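Local structure of integrase (Enterobacteria phage lambda, 1AE9) at residues E81-C86 and E93-S98; C41-S46 and G51-E56; P20-L25 and S106-R111. The protein catalyses, through this catalytic domain, the site-specific recombination that integrates the phage genome into the host chromosome and, together with excisionase, excises it again. All blocks are in the same frame, centred on the assembly; numbering follows the deposited sequence.

Contact 1. Residues E81-C86 and E93-S98; sequences ETLDKC and ETIIAS
Ile95 and Ile96, neighbours in the loop that follows helix 79-90, close over Leu83 and Cys86 on one side of that helix. Just before them, Thr94 serves the loop itself: its OG1 donates a hydrogen bond to the backbone O of Ile96 at 2.8 Å, the donor standing 35° out of the carbonyl plane, and this links the two ends of the tight bend centred on Ile95. Ile95 makes the widest contact. Its CG2 branch, anti to the backbone N, reaches CD2 of Leu83 at 3.7 Å and also lies 3.9 Å from CB of Cys86, so that one methyl bridges residues almost a full helical turn apart. The side chains of Leu83 and Ile95 cross obliquely, and CD1 of Ile95 adds a looser approach to the same leucine methyl. The backbone takes part too, with Ile95 O sitting 3.4 Å from CB of Cys86. At Ile96 the direction changes: its side chain sets off away from the helix, but chi1 of -68° and chi2 of -53° fold the chain back until CD1 lies 3.8 Å from SG of Cys86. No hydrogen bond crosses between the segments; all four touching residues are buried. Leu29 of helix 21-33 packs on both isoleucines, and Ile48 on Leu83 and Ile95. This is plain hydrophobic core packing, away from the predicted active-site residues, in which the chain leaving a helix turns back to cover it within the tyrosine recombinase catalytic domain.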
loop_
_atom_site.group_PDB
_atom_site.type_symbol
_atom_site.label_atom_id
_atom_site.label_comp_id
_atom_site.label_asym_id
_atom_site.label_seq_id
_atom_site.Cartn_x
_atom_site.Cartn_y
_atom_site.Cartn_z
ATOM N N GLU A 81 -24.669 -18.172 -1.555
ATOM C CA GLU A 81 -24.170 -18.604 -2.868
ATOM C C GLU A 81 -22.776 -18.039 -3.126
ATOM O O GLU A 81 -21.903 -18.740 -3.637
ATOM C CB GLU A 81 -25.097 -18.115 -3.978
ATOM C CG GLU A 81 -26.534 -18.543 -3.825
ATOM C CD GLU A 81 -26.819 -19.867 -4.476
ATOM O OE1 GLU A 81 -27.048 -19.872 -5.708
ATOM O OE2 GLU A 81 -26.816 -20.895 -3.762
ATOM N N THR A 82 -22.597 -16.755 -2.818
ATOM C CA THR A 82 -21.315 -16.076 -2.995
ATOM C C THR A 82 -20.253 -16.729 -2.111
ATOM O O THR A 82 -19.157 -17.038 -2.582
ATOM C CB THR A 82 -21.430 -14.576 -2.670
ATOM O OG1 THR A 82 -22.318 -13.957 -3.614
ATOM C CG2 THR A 82 -20.072 -13.897 -2.747
ATOM N N LEU A 83 -20.590 -16.979 -0.846
ATOM C CA LEU A 83 -19.651 -17.617 0.077
ATOM C C LEU A 83 -19.290 -19.011 -0.420
ATOM O O LEU A 83 -18.126 -19.423 -0.334
ATOM C CB LEU A 83 -20.236 -17.689 1.487
ATOM C CG LEU A 83 -20.342 -16.360 2.239
ATOM C CD1 LEU A 83 -21.116 -16.567 3.533
ATOM C CD2 LEU A 83 -18.953 -15.800 2.526
ATOM N N ASP A 84 -20.275 -19.732 -0.958
ATOM C CA ASP A 84 -20.018 -21.074 -1.490
ATOM C C ASP A 84 -19.010 -20.976 -2.626
ATOM O O ASP A 84 -18.056 -21.761 -2.697
ATOM C CB ASP A 84 -21.305 -21.730 -2.000
ATOM C CG ASP A 84 -22.185 -22.252 -0.879
ATOM O OD1 ASP A 84 -21.803 -22.133 0.307
ATOM O OD2 ASP A 84 -23.269 -22.783 -1.189
ATOM N N LYS A 85 -19.212 -19.993 -3.501
ATOM C CA LYS A 85 -18.308 -19.775 -4.625
ATOM C C LYS A 85 -16.906 -19.396 -4.137
ATOM O O LYS A 85 -15.911 -19.873 -4.680
ATOM C CB LYS A 85 -18.877 -18.698 -5.563
ATOM C CG LYS A 85 -20.062 -19.185 -6.407
ATOM C CD LYS A 85 -21.168 -18.127 -6.572
ATOM C CE LYS A 85 -20.706 -16.873 -7.305
ATOM N NZ LYS A 85 -21.830 -15.908 -7.504
ATOM N N CYS A 86 -16.823 -18.557 -3.108
ATOM C CA CYS A 86 -15.528 -18.150 -2.563
ATOM C C CYS A 86 -14.792 -19.385 -2.049
ATOM O O CYS A 86 -13.592 -19.556 -2.287
ATOM C CB CYS A 86 -15.703 -17.143 -1.417
ATOM S SG CYS A 86 -16.237 -15.467 -1.881
ATOM N N GLU A 93 -7.656 -19.258 3.400
ATOM C CA GLU A 93 -7.989 -19.151 4.814
ATOM C C GLU A 93 -8.903 -17.927 4.936
ATOM O O GLU A 93 -9.788 -17.874 5.794
ATOM C CB GLU A 93 -6.721 -18.975 5.648
ATOM N N THR A 94 -8.651 -16.931 4.088
ATOM C CA THR A 94 -9.464 -15.724 4.045
ATOM C C THR A 94 -10.573 -16.004 3.024
ATOM O O THR A 94 -10.346 -16.712 2.038
ATOM C CB THR A 94 -8.631 -14.481 3.628
ATOM O OG1 THR A 94 -7.830 -14.781 2.473
ATOM C CG2 THR A 94 -7.741 -14.032 4.774
ATOM N N ILE A 95 -11.776 -15.510 3.284
ATOM C CA ILE A 95 -12.904 -15.736 2.380
ATOM C C ILE A 95 -12.576 -15.256 0.956
ATOM O O ILE A 95 -12.869 -15.947 -0.026
ATOM C CB ILE A 95 -14.178 -15.087 2.937
ATOM C CG1 ILE A 95 -14.539 -15.768 4.267
ATOM C CG2 ILE A 95 -15.312 -15.181 1.924
ATOM C CD1 ILE A 95 -15.727 -15.172 5.000
ATOM N N ILE A 96 -11.978 -14.071 0.857
ATOM C CA ILE A 96 -11.540 -13.503 -0.418
ATOM C C ILE A 96 -10.041 -13.822 -0.431
ATOM O O ILE A 96 -9.344 -13.540 0.541
ATOM C CB ILE A 96 -11.746 -11.956 -0.464
ATOM C CG1 ILE A 96 -13.235 -11.624 -0.470
ATOM C CG2 ILE A 96 -11.154 -11.380 -1.721
ATOM C CD1 ILE A 96 -13.999 -12.352 -1.563
ATOM N N ALA A 97 -9.560 -14.453 -1.498
ATOM C CA ALA A 97 -8.147 -14.823 -1.614
ATOM C C ALA A 97 -7.744 -14.868 -3.085
ATOM O O ALA A 97 -8.603 -14.932 -3.968
ATOM C CB ALA A 97 -7.898 -16.197 -0.945
ATOM N N SER A 98 -6.443 -14.819 -3.350
ATOM C CA SER A 98 -5.943 -14.858 -4.719
ATOM C C SER A 98 -5.967 -16.283 -5.256
ATOM O O SER A 98 -6.265 -17.223 -4.524
ATOM C CB SER A 98 -4.508 -14.336 -4.767
ATOM O OG SER A 98 -3.617 -15.259 -4.151
#

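Contact 2. Residues C41-S46 and G51-E56; sequences CEMKWS and GYLYVE
Met43 takes chi1 of -60°, which sets CG beside its own backbone N, and then runs fully extended through SD to CE, a straight arm that carries the thioether to Leu53 and Val55 of strand 52-56. Leu53 answers from the strand with chi1 of 168°, which sends CG away from the backbone N, and chi2 of 61° then leaves CD2 as the outward branch that meets the methionine. There SD of Met43 lies 3.9 Å from CD2 of Leu53, the two side chains crossing at about a right angle. One atom further on, the terminal CE touches both strand residues, meeting CG2 of Val55 at 3.9 Å and CD2 of Leu53 at 4.0 Å; the methyl thus spans two residues that project from the same side of the strand. The contact is entirely apolar and buried. Backbone hydrogen bonds tie Leu53 and Val55 to Ile66 and Ile64 of strand 63-67. Arg36 and Arg135, both predicted active-site residues, have side chains about 8 Å from that of Val55. The packing joins the loop just after helix 37-42 to the beta-sheet of the tyrosine recombinase catalytic domain, near the predicted active site.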
loop_
_atom_site.group_PDB
_atom_site.type_symbol
_atom_site.label_atom_id
_atom_site.label_comp_id
_atom_site.label_asym_id
_atom_site.label_seq_id
_atom_site.Cartn_x
_atom_site.Cartn_y
_atom_site.Cartn_z
ATOM N N CYS A 41 -11.283 -7.886 3.128
ATOM C CA CYS A 41 -9.988 -8.548 2.996
ATOM C C CYS A 41 -9.539 -9.292 4.265
ATOM O O CYS A 41 -8.718 -10.206 4.191
ATOM C CB CYS A 41 -8.927 -7.537 2.550
ATOM S SG CYS A 41 -9.174 -6.914 0.861
ATOM N N GLU A 42 -10.111 -8.931 5.416
ATOM C CA GLU A 42 -9.773 -9.562 6.695
ATOM C C GLU A 42 -10.632 -10.790 7.056
ATOM O O GLU A 42 -10.190 -11.663 7.812
ATOM C CB GLU A 42 -9.849 -8.525 7.825
ATOM C CG GLU A 42 -8.745 -7.465 7.791
ATOM C CD GLU A 42 -7.354 -8.070 7.922
ATOM O OE1 GLU A 42 -7.126 -8.833 8.891
ATOM O OE2 GLU A 42 -6.490 -7.791 7.058
ATOM N N MET A 43 -11.834 -10.872 6.486
ATOM C CA MET A 43 -12.766 -11.973 6.748
ATOM C C MET A 43 -12.169 -13.354 6.527
ATOM O O MET A 43 -11.541 -13.606 5.498
ATOM C CB MET A 43 -14.010 -11.833 5.864
ATOM C CG MET A 43 -14.781 -10.552 6.078
ATOM S SD MET A 43 -16.151 -10.425 4.942
ATOM C CE MET A 43 -16.952 -8.985 5.587
ATOM N N LYS A 44 -12.409 -14.254 7.478
ATOM C CA LYS A 44 -11.913 -15.625 7.398
ATOM C C LYS A 44 -13.061 -16.593 7.628
ATOM O O LYS A 44 -14.084 -16.222 8.195
ATOM C CB LYS A 44 -10.826 -15.880 8.444
ATOM C CG LYS A 44 -9.587 -15.012 8.300
ATOM C CD LYS A 44 -8.469 -15.479 9.233
ATOM C CE LYS A 44 -8.995 -15.768 10.647
ATOM N NZ LYS A 44 -9.708 -14.616 11.286
ATOM N N TRP A 45 -12.880 -17.839 7.200
ATOM C CA TRP A 45 -13.907 -18.866 7.365
ATOM C C TRP A 45 -14.230 -19.136 8.836
ATOM O O TRP A 45 -15.364 -19.464 9.171
ATOM C CB TRP A 45 -13.503 -20.151 6.641
ATOM C CG TRP A 45 -13.360 -19.947 5.165
ATOM C CD1 TRP A 45 -12.200 -19.929 4.447
ATOM C CD2 TRP A 45 -14.417 -19.656 4.235
ATOM N NE1 TRP A 45 -12.467 -19.634 3.131
ATOM C CE2 TRP A 45 -13.818 -19.461 2.973
ATOM C CE3 TRP A 45 -15.812 -19.537 4.351
ATOM C CZ2 TRP A 45 -14.564 -19.148 1.827
ATOM C CZ3 TRP A 45 -16.553 -19.228 3.214
ATOM C CH2 TRP A 45 -15.926 -19.036 1.969
ATOM N N SER A 46 -13.246 -18.952 9.713
ATOM C CA SER A 46 -13.452 -19.148 11.146
ATOM C C SER A 46 -14.370 -18.079 11.755
ATOM O O SER A 46 -14.799 -18.197 12.908
ATOM C CB SER A 46 -12.105 -19.164 11.869
ATOM O OG SER A 46 -11.263 -18.120 11.409
ATOM N N GLY A 51 -24.373 -19.933 10.928
ATOM C CA GLY A 51 -25.071 -19.035 10.025
ATOM C C GLY A 51 -24.850 -17.545 10.222
ATOM O O GLY A 51 -25.665 -16.738 9.762
ATOM N N TYR A 52 -23.773 -17.167 10.910
ATOM C CA TYR A 52 -23.470 -15.755 11.126
ATOM C C TYR A 52 -22.001 -15.454 10.872
ATOM O O TYR A 52 -21.127 -16.212 11.298
ATOM C CB TYR A 52 -23.841 -15.314 12.544
ATOM C CG TYR A 52 -25.307 -14.999 12.716
ATOM C CD1 TYR A 52 -26.233 -16.013 12.961
ATOM C CD2 TYR A 52 -25.776 -13.690 12.599
ATOM C CE1 TYR A 52 -27.591 -15.736 13.080
ATOM C CE2 TYR A 52 -27.135 -13.403 12.718
ATOM C CZ TYR A 52 -28.035 -14.434 12.955
ATOM O OH TYR A 52 -29.380 -14.166 13.050
ATOM N N LEU A 53 -21.747 -14.378 10.127
ATOM C CA LEU A 53 -20.391 -13.926 9.821
ATOM C C LEU A 53 -20.087 -12.794 10.797
ATOM O O LEU A 53 -20.726 -11.739 10.761
ATOM C CB LEU A 53 -20.293 -13.432 8.370
ATOM C CG LEU A 53 -19.036 -12.659 7.939
ATOM C CD1 LEU A 53 -17.782 -13.499 8.091
ATOM C CD2 LEU A 53 -19.191 -12.200 6.507
ATOM N N TYR A 54 -19.162 -13.054 11.715
ATOM C CA TYR A 54 -18.769 -12.085 12.735
ATOM C C TYR A 54 -17.724 -11.126 12.202
ATOM O O TYR A 54 -16.680 -11.548 11.718
ATOM C CB TYR A 54 -18.253 -12.809 13.986
ATOM C CG TYR A 54 -19.356 -13.498 14.753
ATOM C CD1 TYR A 54 -19.890 -14.705 14.310
ATOM C CD2 TYR A 54 -19.916 -12.905 15.879
ATOM C CE1 TYR A 54 -20.960 -15.300 14.964
ATOM C CE2 TYR A 54 -20.986 -13.490 16.541
ATOM C CZ TYR A 54 -21.504 -14.685 16.077
ATOM O OH TYR A 54 -22.579 -15.249 16.721
ATOM N N VAL A 55 -18.004 -9.835 12.313
ATOM C CA VAL A 55 -17.102 -8.815 11.814
ATOM C C VAL A 55 -16.810 -7.719 12.826
ATOM O O VAL A 55 -17.735 -7.117 13.388
ATOM C CB VAL A 55 -17.708 -8.129 10.543
ATOM C CG1 VAL A 55 -16.874 -6.922 10.121
ATOM C CG2 VAL A 55 -17.816 -9.131 9.396
ATOM N N GLU A 56 -15.530 -7.501 13.110
ATOM C CA GLU A 56 -15.152 -6.392 13.971
ATOM C C GLU A 56 -14.491 -5.426 13.009
ATOM O O GLU A 56 -13.425 -5.711 12.458
ATOM C CB GLU A 56 -14.158 -6.753 15.065
ATOM C CG GLU A 56 -13.773 -5.480 15.825
ATOM C CD GLU A 56 -12.860 -5.701 17.008
ATOM O OE1 GLU A 56 -12.677 -6.856 17.432
ATOM O OE2 GLU A 56 -12.329 -4.696 17.521
#

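Contact 3. Residues P20-L25 and S106-R111; sequences PCWLRL and SGTVSR
Trp22, near the start of helix 21-33, drives its indole against Thr108 and Val109 in the first turns of helix 106-120. Its CB leaves the backbone in the direction of that helix and itself packs on Ala97 O, as CD1, on the near rim of the indole, does on Ser98 CA. Chi1 of 58° places CG between the backbone N and the carbonyl carbon, a crowded position, and chi2 of -103° turns the six-membered ring to its partners. Farther out, CZ2 lies 3.9 Å from CG2 of Thr108, the two side chains crossing at about a right angle. CH2, at the far end of the ring, approaches the backbone: Thr108 O is 3.8 Å away, at the ring edge and near its plane. CZ3, with CH2, comes obliquely to Val109 CA at 3.8 Å, and CZ3 lies 4.0 Å from Val109 CG2. Both helices belong to the helical part of the tyrosine recombinase catalytic domain; the axes of 21-25 and 106-111 cross almost perpendicularly, at -89°, and approach to 10.6 Å, a spacing bridged by the large indole. Pro20 CB lies 3.3 Å above one face of the Trp22 ring, offset toward the rim, and Tyr112 adds an edge-to-face contact. Beside the tryptophan, CD1 of Leu23 comes more loosely to Val109 O. Thr108 turns its methyl to the indole while its OG1 hydrogen-bonds Ser105 OG, and Val109 also packs on Val37.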
loop_
_atom_site.group_PDB
_atom_site.type_symbol
_atom_site.label_atom_id
_atom_site.label_comp_id
_atom_site.label_asym_id
_atom_site.label_seq_id
_atom_site.Cartn_x
_atom_site.Cartn_y
_atom_site.Cartn_z
ATOM N N PRO A 20 -9.097 -11.315 -12.433
ATOM C CA PRO A 20 -8.887 -12.531 -11.637
ATOM C C PRO A 20 -10.245 -12.976 -11.084
ATOM O O PRO A 20 -11.111 -12.137 -10.801
ATOM C CB PRO A 20 -7.969 -12.046 -10.513
ATOM C CG PRO A 20 -7.180 -10.976 -11.164
ATOM C CD PRO A 20 -8.221 -10.225 -11.966
ATOM N N CYS A 21 -10.416 -14.284 -10.919
ATOM C CA CYS A 21 -11.659 -14.879 -10.418
ATOM C C CYS A 21 -12.203 -14.254 -9.125
ATOM O O CYS A 21 -13.417 -14.207 -8.910
ATOM C CB CYS A 21 -11.454 -16.389 -10.230
ATOM S SG CYS A 21 -9.895 -16.830 -9.363
ATOM N N TRP A 22 -11.313 -13.754 -8.275
ATOM C CA TRP A 22 -11.740 -13.151 -7.020
ATOM C C TRP A 22 -12.419 -11.783 -7.133
ATOM O O TRP A 22 -13.142 -11.390 -6.217
ATOM C CB TRP A 22 -10.572 -13.074 -6.019
ATOM C CG TRP A 22 -9.355 -12.305 -6.502
ATOM C CD1 TRP A 22 -8.174 -12.835 -6.954
ATOM C CD2 TRP A 22 -9.197 -10.874 -6.559
ATOM N NE1 TRP A 22 -7.294 -11.827 -7.284
ATOM C CE2 TRP A 22 -7.894 -10.616 -7.054
ATOM C CE3 TRP A 22 -10.027 -9.787 -6.239
ATOM C CZ2 TRP A 22 -7.403 -9.315 -7.234
ATOM C CZ3 TRP A 22 -9.538 -8.494 -6.417
ATOM C CH2 TRP A 22 -8.238 -8.272 -6.909
ATOM N N LEU A 23 -12.217 -11.064 -8.240
ATOM C CA LEU A 23 -12.807 -9.733 -8.380
ATOM C C LEU A 23 -14.333 -9.734 -8.298
ATOM O O LEU A 23 -14.904 -9.008 -7.484
ATOM C CB LEU A 23 -12.334 -9.026 -9.666
ATOM C CG LEU A 23 -12.833 -7.574 -9.821
ATOM C CD1 LEU A 23 -12.477 -6.732 -8.584
ATOM C CD2 LEU A 23 -12.260 -6.944 -11.068
ATOM N N ARG A 24 -14.989 -10.542 -9.126
ATOM C CA ARG A 24 -16.448 -10.618 -9.114
ATOM C C ARG A 24 -16.975 -11.032 -7.743
ATOM O O ARG A 24 -17.985 -10.500 -7.270
ATOM C CB ARG A 24 -16.952 -11.590 -10.186
ATOM C CG ARG A 24 -16.906 -11.013 -11.594
ATOM C CD ARG A 24 -17.453 -11.990 -12.619
ATOM N NE ARG A 24 -17.644 -11.361 -13.926
ATOM C CZ ARG A 24 -17.639 -12.010 -15.090
ATOM N NH1 ARG A 24 -17.447 -13.322 -15.132
ATOM N NH2 ARG A 24 -17.837 -11.347 -16.220
ATOM N N LEU A 25 -16.282 -11.968 -7.097
ATOM C CA LEU A 25 -16.688 -12.450 -5.782
ATOM C C LEU A 25 -16.526 -11.367 -4.715
ATOM O O LEU A 25 -17.385 -11.215 -3.844
ATOM C CB LEU A 25 -15.910 -13.718 -5.422
ATOM C CG LEU A 25 -16.230 -14.890 -6.363
ATOM C CD1 LEU A 25 -15.238 -16.033 -6.163
ATOM C CD2 LEU A 25 -17.662 -15.367 -6.135
ATOM N N SER A 106 -6.486 -4.238 0.447
ATOM C CA SER A 106 -7.471 -3.289 -0.069
ATOM C C SER A 106 -6.998 -2.632 -1.367
ATOM O O SER A 106 -7.784 -2.427 -2.299
ATOM C CB SER A 106 -7.726 -2.199 0.970
ATOM O OG SER A 106 -8.124 -2.765 2.199
ATOM N N GLY A 107 -5.711 -2.300 -1.418
ATOM C CA GLY A 107 -5.149 -1.666 -2.596
ATOM C C GLY A 107 -5.272 -2.512 -3.843
ATOM O O GLY A 107 -5.609 -2.010 -4.914
ATOM N N THR A 108 -4.993 -3.801 -3.707
ATOM C CA THR A 108 -5.076 -4.716 -4.831
ATOM C C THR A 108 -6.518 -4.848 -5.332
ATOM O O THR A 108 -6.773 -4.796 -6.535
ATOM C CB THR A 108 -4.506 -6.088 -4.437
ATOM O OG1 THR A 108 -3.128 -5.929 -4.076
ATOM C CG2 THR A 108 -4.616 -7.075 -5.578
ATOM N N VAL A 109 -7.457 -4.996 -4.408
ATOM C CA VAL A 109 -8.862 -5.131 -4.775
ATOM C C VAL A 109 -9.338 -3.882 -5.506
ATOM O O VAL A 109 -9.942 -3.978 -6.570
ATOM C CB VAL A 109 -9.742 -5.390 -3.533
ATOM C CG1 VAL A 109 -11.212 -5.419 -3.917
ATOM C CG2 VAL A 109 -9.349 -6.709 -2.887
ATOM N N SER A 110 -9.039 -2.712 -4.947
ATOM C CA SER A 110 -9.426 -1.440 -5.552
ATOM C C SER A 110 -8.827 -1.262 -6.944
ATOM O O SER A 110 -9.511 -0.816 -7.872
ATOM C CB SER A 110 -8.978 -0.276 -4.668
ATOM O OG SER A 110 -9.600 -0.338 -3.396
ATOM N N ARG A 111 -7.555 -1.633 -7.076
ATOM C CA ARG A 111 -6.810 -1.523 -8.326
ATOM C C ARG A 111 -7.445 -2.355 -9.436
ATOM O O ARG A 111 -7.642 -1.872 -10.554
ATOM C CB ARG A 111 -5.358 -1.958 -8.093
ATOM C CG ARG A 111 -4.363 -1.556 -9.166
ATOM C CD ARG A 111 -2.928 -1.838 -8.684
ATOM N NE ARG A 111 -2.664 -1.219 -7.377
ATOM C CZ ARG A 111 -2.136 -1.837 -6.316
ATOM N NH1 ARG A 111 -1.783 -3.116 -6.376
ATOM N NH2 ARG A 111 -1.988 -1.175 -5.171
#

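In the fold
All three contacts are largely buried and apolar, with no hydrogen bond between their paired segments, but they join different elements: contact 1 a helix and its following loop, contact 2 the loop after a helix and the sheet, contact 3 two helices distant in sequence. Aliphatic and sulfur groups carry the first two, an aromatic ring the third, where partly exposed Thr108 lies nearer the surface. Contacts 1 and 2 meet through a probable backbone hydrogen bond, Ile95 N to Met43 O (2.9 Å). Contact 3 touches contact 1 where Leu25 packs on Lys85, and contact 2 where Cys41 packs on Val109. Both lie inside the chain loop it closes.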